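PDB 1UV4: extracellular endo-alpha-(1->5)-L-arabinanase 1 from Bacillus subtilis, which hydrolyses internal alpha-1,5-L-arabinofuranosidic linkages of linear arabinan and branched sugar beet arabinan in plant cell-wall degradation, with a bound calcium ion as cofactor. Local coordinates for residues N97-L103 with G118-T124; N128-P134 with A147-S153; Q249-G255 with R266-N272. The contacts are given in a common frame with arbitrary orientation. Residue numbers count along the deposited sequence, not the author numbering.

Contact 1: N97-L103 with G118-T124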
loop_
_atom_site.group_PDB
_atom_site.type_symbol
_atom_site.label_atom_id
_atom_site.label_comp_id
_atom_site.label_asym_id
_atom_site.label_seq_id
_atom_site.Cartn_x
_atom_site.Cartn_y
_atom_site.Cartn_z
ATOM N N ASN A 97 8.737 9.553 11.471
ATOM C CA ASN A 97 7.791 8.531 11.959
ATOM C C ASN A 97 6.754 9.041 12.930
ATOM O O ASN A 97 6.104 8.243 13.619
ATOM C CB ASN A 97 8.471 7.258 12.499
ATOM C CG ASN A 97 9.098 7.438 13.838
ATOM O OD1 ASN A 97 9.478 8.549 14.247
ATOM N ND2 ASN A 97 9.238 6.318 14.555
ATOM N N THR A 98 6.528 10.355 12.916
ATOM C CA THR A 98 5.333 10.904 13.518
ATOM C C THR A 98 4.265 10.978 12.422
ATOM O O THR A 98 4.286 11.858 11.570
ATOM C CB THR A 98 5.627 12.245 14.123
ATOM O OG1 THR A 98 6.629 12.092 15.137
ATOM C CG2 THR A 98 4.401 12.773 14.852
ATOM N N SER A 99 3.348 10.018 12.482
ATOM C CA SER A 99 2.425 9.714 11.399
ATOM C C SER A 99 1.146 9.103 11.912
ATOM O O SER A 99 1.066 8.647 13.036
ATOM C CB SER A 99 3.056 8.720 10.408
ATOM O OG SER A 99 4.312 9.118 9.934
ATOM N N ALA A 100 0.111 9.101 11.071
ATOM C CA ALA A 100 -1.136 8.438 11.449
ATOM C C ALA A 100 -1.791 7.828 10.244
ATOM O O ALA A 100 -1.668 8.328 9.134
ATOM C CB ALA A 100 -2.099 9.409 12.089
ATOM N N ILE A 101 -2.482 6.728 10.472
ATOM C CA ILE A 101 -3.349 6.143 9.454
ATOM C C ILE A 101 -4.768 6.481 9.848
ATOM O O ILE A 101 -5.179 6.259 10.984
ATOM C CB ILE A 101 -3.145 4.585 9.317
ATOM C CG1 ILE A 101 -1.787 4.278 8.719
ATOM C CG2 ILE A 101 -4.275 3.926 8.523
ATOM C CD1 ILE A 101 -1.278 2.885 8.990
ATOM N N GLY A 102 -5.507 7.038 8.880
ATOM C CA GLY A 102 -6.919 7.347 9.049
ATOM C C GLY A 102 -7.765 6.423 8.182
ATOM O O GLY A 102 -7.263 5.661 7.349
ATOM N N LEU A 103 -9.047 6.481 8.418
ATOM C CA LEU A 103 -10.043 5.652 7.702
ATOM C C LEU A 103 -11.216 6.511 7.302
ATOM O O LEU A 103 -11.750 7.285 8.126
ATOM C CB LEU A 103 -10.571 4.521 8.607
ATOM C CG LEU A 103 -11.650 3.602 8.036
ATOM C CD1 LEU A 103 -11.142 2.843 6.872
ATOM C CD2 LEU A 103 -12.166 2.633 9.164
ATOM N N GLY A 118 -12.159 8.476 11.398
ATOM C CA GLY A 118 -11.163 8.813 12.394
ATOM C C GLY A 118 -9.908 7.971 12.375
ATOM O O GLY A 118 -9.522 7.300 11.409
ATOM N N LEU A 119 -9.197 8.054 13.479
ATOM C CA LEU A 119 -7.888 7.463 13.627
ATOM C C LEU A 119 -7.929 5.951 13.657
ATOM O O LEU A 119 -8.775 5.397 14.345
ATOM C CB LEU A 119 -7.237 7.974 14.917
ATOM C CG LEU A 119 -5.879 7.344 15.327
ATOM C CD1 LEU A 119 -4.829 7.806 14.424
ATOM C CD2 LEU A 119 -5.529 7.651 16.779
ATOM N N VAL A 120 -7.005 5.325 12.916
ATOM C CA VAL A 120 -6.812 3.865 12.934
ATOM C C VAL A 120 -5.657 3.500 13.899
ATOM O O VAL A 120 -5.865 2.807 14.904
ATOM C CB VAL A 120 -6.587 3.366 11.523
ATOM C CG1 VAL A 120 -6.344 1.869 11.545
ATOM C CG2 VAL A 120 -7.801 3.697 10.663
ATOM N N ILE A 121 -4.477 4.047 13.619
ATOM C CA ILE A 121 -3.295 3.855 14.456
ATOM C C ILE A 121 -2.334 4.966 14.127
ATOM O O ILE A 121 -2.278 5.449 12.974
ATOM C CB ILE A 121 -2.695 2.442 14.206
ATOM C CG1 ILE A 121 -1.618 2.079 15.237
ATOM C CG2 ILE A 121 -2.214 2.306 12.768
ATOM C CD1 ILE A 121 -1.274 0.656 15.260
ATOM N N ARG A 122 -1.541 5.366 15.107
ATOM C CA ARG A 122 -0.524 6.394 14.887
ATOM C C ARG A 122 0.855 5.899 15.398
ATOM O O ARG A 122 0.981 4.856 16.092
ATOM C CB ARG A 122 -0.961 7.747 15.445
ATOM C CG ARG A 122 -1.332 7.766 16.895
ATOM C CD ARG A 122 -0.226 7.581 17.839
ATOM N NE ARG A 122 -0.706 7.986 19.173
ATOM C CZ ARG A 122 -0.622 9.201 19.697
ATOM N NH1 ARG A 122 -0.009 10.192 19.063
ATOM N NH2 ARG A 122 -1.128 9.402 20.907
ATOM N N SER A 123 1.867 6.673 15.037
ATOM C CA SER A 123 3.214 6.473 15.519
ATOM C C SER A 123 3.849 7.821 15.929
ATOM O O SER A 123 3.443 8.872 15.429
ATOM C CB SER A 123 4.104 5.818 14.446
ATOM O OG SER A 123 4.114 6.574 13.242
ATOM N N THR A 124 4.803 7.791 16.868
ATOM C CA THR A 124 5.600 8.945 17.234
ATOM C C THR A 124 7.053 8.569 17.217
ATOM O O THR A 124 7.391 7.421 16.965
ATOM C CB THR A 124 5.260 9.458 18.674
ATOM O OG1 THR A 124 5.691 8.508 19.669
ATOM C CG2 THR A 124 3.745 9.677 18.884
#
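This antiparallel hairpin between the last two strands of a propeller blade contains a classic beta bulge where the chain turns a corner at V120. At the open end, N97 O accepts a 2.6 Å hydrogen bond from S123 OG, which is also hydrogen-bonded to A131 N. T98 adds a CA-H...O contact, its CA 3.4 Å from S123 O. S99 and S123 then form a regular hydrogen-bonded pair (S99 N to S123 O 3.2 Å, S123 N to S99 O 2.9 Å), while A100 faces R122 in a non-hydrogen-bonded pair. At I101 the register slips by one: its N binds I121 O and its O binds V120 N, both at 2.8 Å, so two residues oppose one. I101 CG2 packs on V120 CB at 3.8 Å. Beyond the bulge G102 pairs with L119, and L103 CB lies 3.5 Å from V120 CG2. Strand 115-123 is an edge strand of the four-stranded blade, strand 84-91 flanks 99-106 on its other edge, and F148 and L146 of strand 144-148, in the next blade, cover I101, I121 and V120.

Contact 2: N128-P134 with A147-S153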
loop_
_atom_site.group_PDB
_atom_site.type_symbol
_atom_site.label_atom_id
_atom_site.label_comp_id
_atom_site.label_asym_id
_atom_site.label_seq_id
_atom_site.Cartn_x
_atom_site.Cartn_y
_atom_site.Cartn_z
ATOM N N ASN A 128 9.221 2.364 17.355
ATOM C CA ASN A 128 10.171 1.744 16.433
ATOM C C ASN A 128 9.528 1.363 15.064
ATOM O O ASN A 128 9.925 0.402 14.420
ATOM C CB ASN A 128 10.834 0.492 17.109
ATOM C CG ASN A 128 9.845 -0.748 17.263
ATOM O OD1 ASN A 128 8.612 -0.643 17.093
ATOM N ND2 ASN A 128 10.418 -1.926 17.568
ATOM N N TYR A 129 8.495 2.101 14.658
ATOM C CA TYR A 129 7.792 1.870 13.373
ATOM C C TYR A 129 7.139 3.174 12.929
ATOM O O TYR A 129 7.095 4.141 13.673
ATOM C CB TYR A 129 6.722 0.780 13.497
ATOM C CG TYR A 129 5.677 1.000 14.566
ATOM C CD1 TYR A 129 4.566 1.826 14.379
ATOM C CD2 TYR A 129 5.813 0.354 15.787
ATOM C CE1 TYR A 129 3.598 1.971 15.404
ATOM C CE2 TYR A 129 4.922 0.494 16.772
ATOM C CZ TYR A 129 3.823 1.308 16.604
ATOM O OH TYR A 129 2.899 1.371 17.639
ATOM N N ASN A 130 6.653 3.160 11.707
ATOM C CA ASN A 130 6.022 4.328 11.082
ATOM C C ASN A 130 4.634 3.925 10.608
ATOM O O ASN A 130 4.473 3.010 9.801
ATOM C CB ASN A 130 6.863 4.816 9.905
ATOM C CG ASN A 130 6.394 6.140 9.355
ATOM O OD1 ASN A 130 5.600 6.848 9.969
ATOM N ND2 ASN A 130 6.996 6.559 8.216
ATOM N N ALA A 131 3.627 4.629 11.116
ATOM C CA ALA A 131 2.229 4.349 10.775
ATOM C C ALA A 131 1.812 5.009 9.465
ATOM O O ALA A 131 1.047 5.975 9.433
ATOM C CB ALA A 131 1.275 4.814 11.898
ATOM N N ILE A 132 2.353 4.431 8.398
ATOM C CA ILE A 132 1.971 4.739 7.042
ATOM C C ILE A 132 1.837 3.458 6.219
ATOM O O ILE A 132 2.190 2.360 6.634
ATOM C CB ILE A 132 2.963 5.736 6.372
ATOM C CG1 ILE A 132 4.292 5.079 6.043
ATOM C CG2 ILE A 132 3.163 6.972 7.227
ATOM C CD1 ILE A 132 5.207 5.900 5.204
ATOM N N ASP A 133 1.331 3.633 5.015
ATOM C CA ASP A 133 1.245 2.577 4.015
ATOM C C ASP A 133 0.300 1.432 4.409
ATOM O O ASP A 133 0.682 0.257 4.407
ATOM C CB ASP A 133 2.591 1.992 3.604
ATOM C CG ASP A 133 3.513 2.991 2.999
ATOM O OD1 ASP A 133 3.157 4.160 2.686
ATOM O OD2 ASP A 133 4.710 2.648 2.795
ATOM N N PRO A 134 -0.959 1.766 4.749
ATOM C CA PRO A 134 -1.915 0.720 5.172
ATOM C C PRO A 134 -2.304 -0.261 4.105
ATOM O O PRO A 134 -2.356 0.083 2.931
ATOM C CB PRO A 134 -3.151 1.523 5.558
ATOM C CG PRO A 134 -3.032 2.832 4.772
ATOM C CD PRO A 134 -1.586 3.104 4.712
ATOM N N ALA A 147 -2.211 -4.463 7.687
ATOM C CA ALA A 147 -0.737 -4.383 7.681
ATOM C C ALA A 147 -0.330 -2.948 7.353
ATOM O O ALA A 147 -1.061 -2.180 6.736
ATOM C CB ALA A 147 -0.169 -5.338 6.707
ATOM N N PHE A 148 0.840 -2.562 7.828
ATOM C CA PHE A 148 1.381 -1.238 7.535
ATOM C C PHE A 148 2.855 -1.191 7.858
ATOM O O PHE A 148 3.430 -2.086 8.408
ATOM C CB PHE A 148 0.624 -0.137 8.295
ATOM C CG PHE A 148 0.834 -0.171 9.793
ATOM C CD1 PHE A 148 -0.009 -0.919 10.595
ATOM C CD2 PHE A 148 1.894 0.493 10.379
ATOM C CE1 PHE A 148 0.176 -0.963 11.931
ATOM C CE2 PHE A 148 2.093 0.441 11.751
ATOM C CZ PHE A 148 1.222 -0.289 12.527
ATOM N N GLY A 149 3.477 -0.110 7.447
ATOM C CA GLY A 149 4.842 0.230 7.840
ATOM C C GLY A 149 5.742 0.751 6.743
ATOM O O GLY A 149 5.509 0.585 5.554
ATOM N N SER A 150 6.835 1.361 7.185
ATOM C CA SER A 150 7.877 1.934 6.359
ATOM C C SER A 150 9.057 2.282 7.246
ATOM O O SER A 150 8.931 3.115 8.152
ATOM C CB SER A 150 7.369 3.194 5.700
ATOM O OG SER A 150 8.362 3.799 4.889
ATOM N N PHE A 151 10.191 1.665 6.972
ATOM C CA PHE A 151 11.458 1.952 7.665
ATOM C C PHE A 151 11.367 1.623 9.151
ATOM O O PHE A 151 10.443 0.924 9.587
ATOM C CB PHE A 151 11.974 3.379 7.340
ATOM C CG PHE A 151 12.698 3.461 6.041
ATOM C CD1 PHE A 151 12.015 3.544 4.845
ATOM C CD2 PHE A 151 14.083 3.342 6.002
ATOM C CE1 PHE A 151 12.710 3.616 3.647
ATOM C CE2 PHE A 151 14.787 3.418 4.789
ATOM C CZ PHE A 151 14.091 3.543 3.620
ATOM N N TRP A 152 12.381 2.005 9.905
ATOM C CA TRP A 152 12.504 1.588 11.304
ATOM C C TRP A 152 12.429 0.058 11.383
ATOM O O TRP A 152 13.147 -0.560 10.592
ATOM C CB TRP A 152 11.564 2.353 12.203
ATOM C CG TRP A 152 11.916 3.827 12.318
ATOM C CD1 TRP A 152 12.739 4.411 13.247
ATOM C CD2 TRP A 152 11.509 4.887 11.437
ATOM N NE1 TRP A 152 12.849 5.771 13.008
ATOM C CE2 TRP A 152 12.067 6.078 11.925
ATOM C CE3 TRP A 152 10.673 4.960 10.309
ATOM C CZ2 TRP A 152 11.867 7.323 11.310
ATOM C CZ3 TRP A 152 10.498 6.185 9.696
ATOM C CH2 TRP A 152 11.070 7.346 10.193
ATOM N N SER A 153 11.633 -0.532 12.279
ATOM C CA SER A 153 11.650 -2.003 12.443
ATOM C C SER A 153 10.707 -2.681 11.433
ATOM O O SER A 153 10.539 -3.911 11.512
ATOM C CB SER A 153 11.315 -2.417 13.884
ATOM O OG SER A 153 9.966 -2.225 14.213
HETATM O O HOH W 1 7.636 0.927 10.101
#
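In the five-bladed beta-propeller of family 43 glycosidases, substrate-binding residues cluster on loops at the blade ends; here loop 128-134 lies beside the end of strand 144-148 and the loop that follows. Direct hydrogen bonds tie them at two places. N128 O accepts both S153 OG (2.6 Å) and S153 N (2.9 Å), and I132 O accepts G149 N at 2.9 Å. Between these ties, water 1 bridges the backbones, accepting hydrogen bonds from N130 N (2.9 Å) and S150 N (3.1 Å) and hydrogen-bonded also to F151 O (2.9 Å). Weaker CA-H...O contacts continue the seam: G149 CA to N130 O at 3.4 Å, F148 CA to D133 O at 3.5 Å and P134 CA to A147 O at 3.4 Å. Among the rings, the edge of F148 points at the face of Y129 in an offset edge-to-face pair, centroids 5.9 Å apart and planes at 68°. N130 to D133 and S150 to W152 probably bind substrate, as in related enzymes; D133, whose side chain touches the proposed proton donor E185, is thought to tune that residue's pKa and orient it. N130, hydrogen-bonded through OD1 to S99, sits with its ND2 3.8 Å from W152 CZ3, and I132 CD1 rests 3.5 Å from S150 CB.

Contact 3: Q249-G255 with R266-N272. With EDO (1,2-ethanediol), chain E.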
loop_
_atom_site.group_PDB
_atom_site.type_symbol
_atom_site.label_atom_id
_atom_site.label_comp_id
_atom_site.label_asym_id
_atom_site.label_seq_id
_atom_site.Cartn_x
_atom_site.Cartn_y
_atom_site.Cartn_z
ATOM N N GLN A 249 13.565 0.499 -19.199
ATOM C CA GLN A 249 12.717 1.690 -19.175
ATOM C C GLN A 249 12.144 2.019 -17.796
ATOM O O GLN A 249 12.035 3.200 -17.415
ATOM C CB GLN A 249 11.543 1.530 -20.123
ATOM C CG GLN A 249 10.579 2.723 -20.104
ATOM C CD GLN A 249 9.493 2.675 -21.174
ATOM O OE1 GLN A 249 9.430 1.747 -21.992
ATOM N NE2 GLN A 249 8.643 3.665 -21.173
ATOM N N TRP A 250 11.744 1.003 -17.050
ATOM C CA TRP A 250 10.963 1.162 -15.819
ATOM C C TRP A 250 11.849 0.896 -14.607
ATOM O O TRP A 250 12.305 -0.205 -14.384
ATOM C CB TRP A 250 9.781 0.216 -15.843
ATOM C CG TRP A 250 8.823 0.607 -16.907
ATOM C CD1 TRP A 250 8.558 -0.089 -18.028
ATOM C CD2 TRP A 250 7.990 1.772 -16.949
ATOM N NE1 TRP A 250 7.640 0.576 -18.802
ATOM C CE2 TRP A 250 7.279 1.727 -18.158
ATOM C CE3 TRP A 250 7.796 2.884 -16.100
ATOM C CZ2 TRP A 250 6.376 2.717 -18.534
ATOM C CZ3 TRP A 250 6.896 3.855 -16.482
ATOM C CH2 TRP A 250 6.207 3.771 -17.680
ATOM N N LYS A 251 12.093 1.935 -13.815
ATOM C CA LYS A 251 13.000 1.869 -12.695
ATOM C C LYS A 251 12.234 1.867 -11.369
ATOM O O LYS A 251 11.139 2.434 -11.242
ATOM C CB LYS A 251 13.982 3.050 -12.748
ATOM C CG LYS A 251 14.681 3.205 -14.101
ATOM C CD LYS A 251 15.485 1.986 -14.434
ATOM C CE LYS A 251 16.442 2.199 -15.588
ATOM N NZ LYS A 251 17.087 0.887 -16.070
ATOM N N GLY A 252 12.834 1.272 -10.352
ATOM C CA GLY A 252 12.328 1.358 -8.997
ATOM C C GLY A 252 10.884 0.956 -8.788
ATOM O O GLY A 252 10.117 1.681 -8.119
ATOM N N PRO A 253 10.484 -0.212 -9.288
ATOM C CA PRO A 253 9.097 -0.656 -9.061
ATOM C C PRO A 253 8.790 -0.828 -7.587
ATOM O O PRO A 253 9.610 -1.253 -6.804
ATOM C CB PRO A 253 9.014 -2.006 -9.747
ATOM C CG PRO A 253 10.429 -2.477 -9.741
ATOM C CD PRO A 253 11.264 -1.248 -9.984
ATOM N N GLY A 254 7.577 -0.452 -7.213
ATOM C CA GLY A 254 7.150 -0.545 -5.832
ATOM C C GLY A 254 5.765 -0.031 -5.610
ATOM O O GLY A 254 5.020 0.230 -6.569
ATOM N N GLY A 255 5.388 0.106 -4.349
ATOM C CA GLY A 255 4.051 0.551 -4.040
ATOM C C GLY A 255 3.004 -0.407 -4.532
ATOM O O GLY A 255 1.874 -0.018 -4.843
ATOM N N ARG A 266 1.285 -1.465 -9.538
ATOM C CA ARG A 266 2.464 -0.881 -8.857
ATOM C C ARG A 266 2.814 0.403 -9.568
ATOM O O ARG A 266 2.256 0.686 -10.642
ATOM C CB ARG A 266 3.664 -1.837 -8.918
ATOM C CG ARG A 266 4.350 -1.954 -10.224
ATOM C CD ARG A 266 4.091 -3.200 -10.844
ATOM N NE ARG A 266 4.802 -3.479 -12.104
ATOM C CZ ARG A 266 4.243 -4.141 -13.093
ATOM N NH1 ARG A 266 2.998 -4.566 -12.980
ATOM N NH2 ARG A 266 4.940 -4.424 -14.171
ATOM N N HIS A 267 3.693 1.200 -8.980
ATOM C CA HIS A 267 4.291 2.314 -9.710
ATOM C C HIS A 267 5.671 1.912 -10.186
ATOM O O HIS A 267 6.281 0.998 -9.643
ATOM C CB HIS A 267 4.326 3.606 -8.884
ATOM C CG HIS A 267 5.179 3.543 -7.642
ATOM N ND1 HIS A 267 4.668 3.649 -6.362
ATOM C CD2 HIS A 267 6.523 3.392 -7.496
ATOM C CE1 HIS A 267 5.655 3.522 -5.484
ATOM N NE2 HIS A 267 6.783 3.349 -6.149
ATOM N N ALA A 268 6.184 2.593 -11.211
ATOM C CA ALA A 268 7.596 2.477 -11.593
ATOM C C ALA A 268 7.940 3.758 -12.336
ATOM O O ALA A 268 7.036 4.424 -12.891
ATOM C CB ALA A 268 7.848 1.264 -12.437
ATOM N N TYR A 269 9.210 4.136 -12.315
ATOM C CA TYR A 269 9.656 5.437 -12.792
ATOM C C TYR A 269 10.153 5.352 -14.229
ATOM O O TYR A 269 11.046 4.588 -14.567
ATOM C CB TYR A 269 10.725 5.948 -11.864
ATOM C CG TYR A 269 10.271 6.144 -10.446
ATOM C CD1 TYR A 269 10.291 5.084 -9.519
ATOM C CD2 TYR A 269 9.742 7.328 -10.023
ATOM C CE1 TYR A 269 9.891 5.271 -8.198
ATOM C CE2 TYR A 269 9.335 7.517 -8.725
ATOM C CZ TYR A 269 9.402 6.476 -7.822
ATOM O OH TYR A 269 9.013 6.706 -6.490
ATOM N N ASP A 270 9.565 6.184 -15.090
ATOM C CA ASP A 270 9.749 6.092 -16.552
ATOM C C ASP A 270 11.049 6.791 -17.031
ATOM O O ASP A 270 11.149 8.026 -17.072
ATOM C CB ASP A 270 8.538 6.725 -17.242
ATOM C CG ASP A 270 8.414 6.362 -18.716
ATOM O OD1 ASP A 270 9.342 5.836 -19.299
ATOM O OD2 ASP A 270 7.379 6.628 -19.356
ATOM N N ALA A 271 12.036 5.999 -17.406
ATOM C CA ALA A 271 13.279 6.544 -17.939
ATOM C C ALA A 271 13.095 7.248 -19.286
ATOM O O ALA A 271 13.974 7.958 -19.741
ATOM C CB ALA A 271 14.359 5.459 -18.074
ATOM N N ASN A 272 11.955 7.014 -19.935
ATOM C CA ASN A 272 11.602 7.724 -21.161
ATOM C C ASN A 272 10.644 8.906 -20.961
ATOM O O ASN A 272 10.205 9.525 -21.934
ATOM C CB ASN A 272 10.986 6.717 -22.157
ATOM C CG ASN A 272 10.903 7.263 -23.577
ATOM O OD1 ASN A 272 11.976 7.829 -24.128
ATOM N ND2 ASN A 272 9.777 7.180 -24.180
HETATM C C1 EDO E . 8.682 -2.637 -13.911
HETATM O O1 EDO E . 7.558 -3.247 -13.289
HETATM C C2 EDO E . 9.161 -3.463 -15.079
HETATM O O2 EDO E . 9.997 -4.512 -14.625
#
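The antiparallel hairpin 250-259/263-270 of another propeller blade carries a beta bulge, the register slipping by one between K251 and G254 as the chain turns its corner at G252. On one side of it K251 N bonds to Y269 O at 2.9 Å and Y269 N to K251 O at 2.8 Å; G254 and H267 pair again on the other. H267, with chi1 near +60° (p), turns its ring against the 254-255 backbone: an ideal CB on G255 would clash with H267 CE1, so glycine fits, and its positive phi agrees. The imidazole is fixed by T212 and by the backbone N of D14, the proposed catalytic base. W250, rotamer m, brings its ring to A268 (CE3 to CB 4.0 Å) with D270 OD1 over one face. R266 is hydrogen-bonded through NH1 to N282, and its NE and NH2 each donate 3.0 Å bonds to O1 of a 1,2-ethanediol, probably from the crystallisation liquor. With chi1 and chi2 both t, Q249 gives NE2 to D270 OD1 at 3.0 Å, the same oxygen that closes an Asx turn with N272 N at 2.9 Å.

In the fold
Contacts 1 and 3 apply one solution, a bulged antiparallel hairpin, in two blades on opposite sides of the chain's centre, about 28 Å apart between centres. Contact 1 fills its bulge with aliphatic side chains against the next blade; contact 3 builds its own from glycine and proline, with a histidine beside the inferred catalytic base at its inner end and exposed polar groups at its outer end. Contact 2, most central and most buried, has little regular pairing and relies on loop bonds, water and aromatic rings. It touches contact 1 directly, S99 OG meeting N130 OD1 at 2.6 Å, whereas contact 3 stays about 7 Å away at nearest atoms, facing the same catalytic region from another blade.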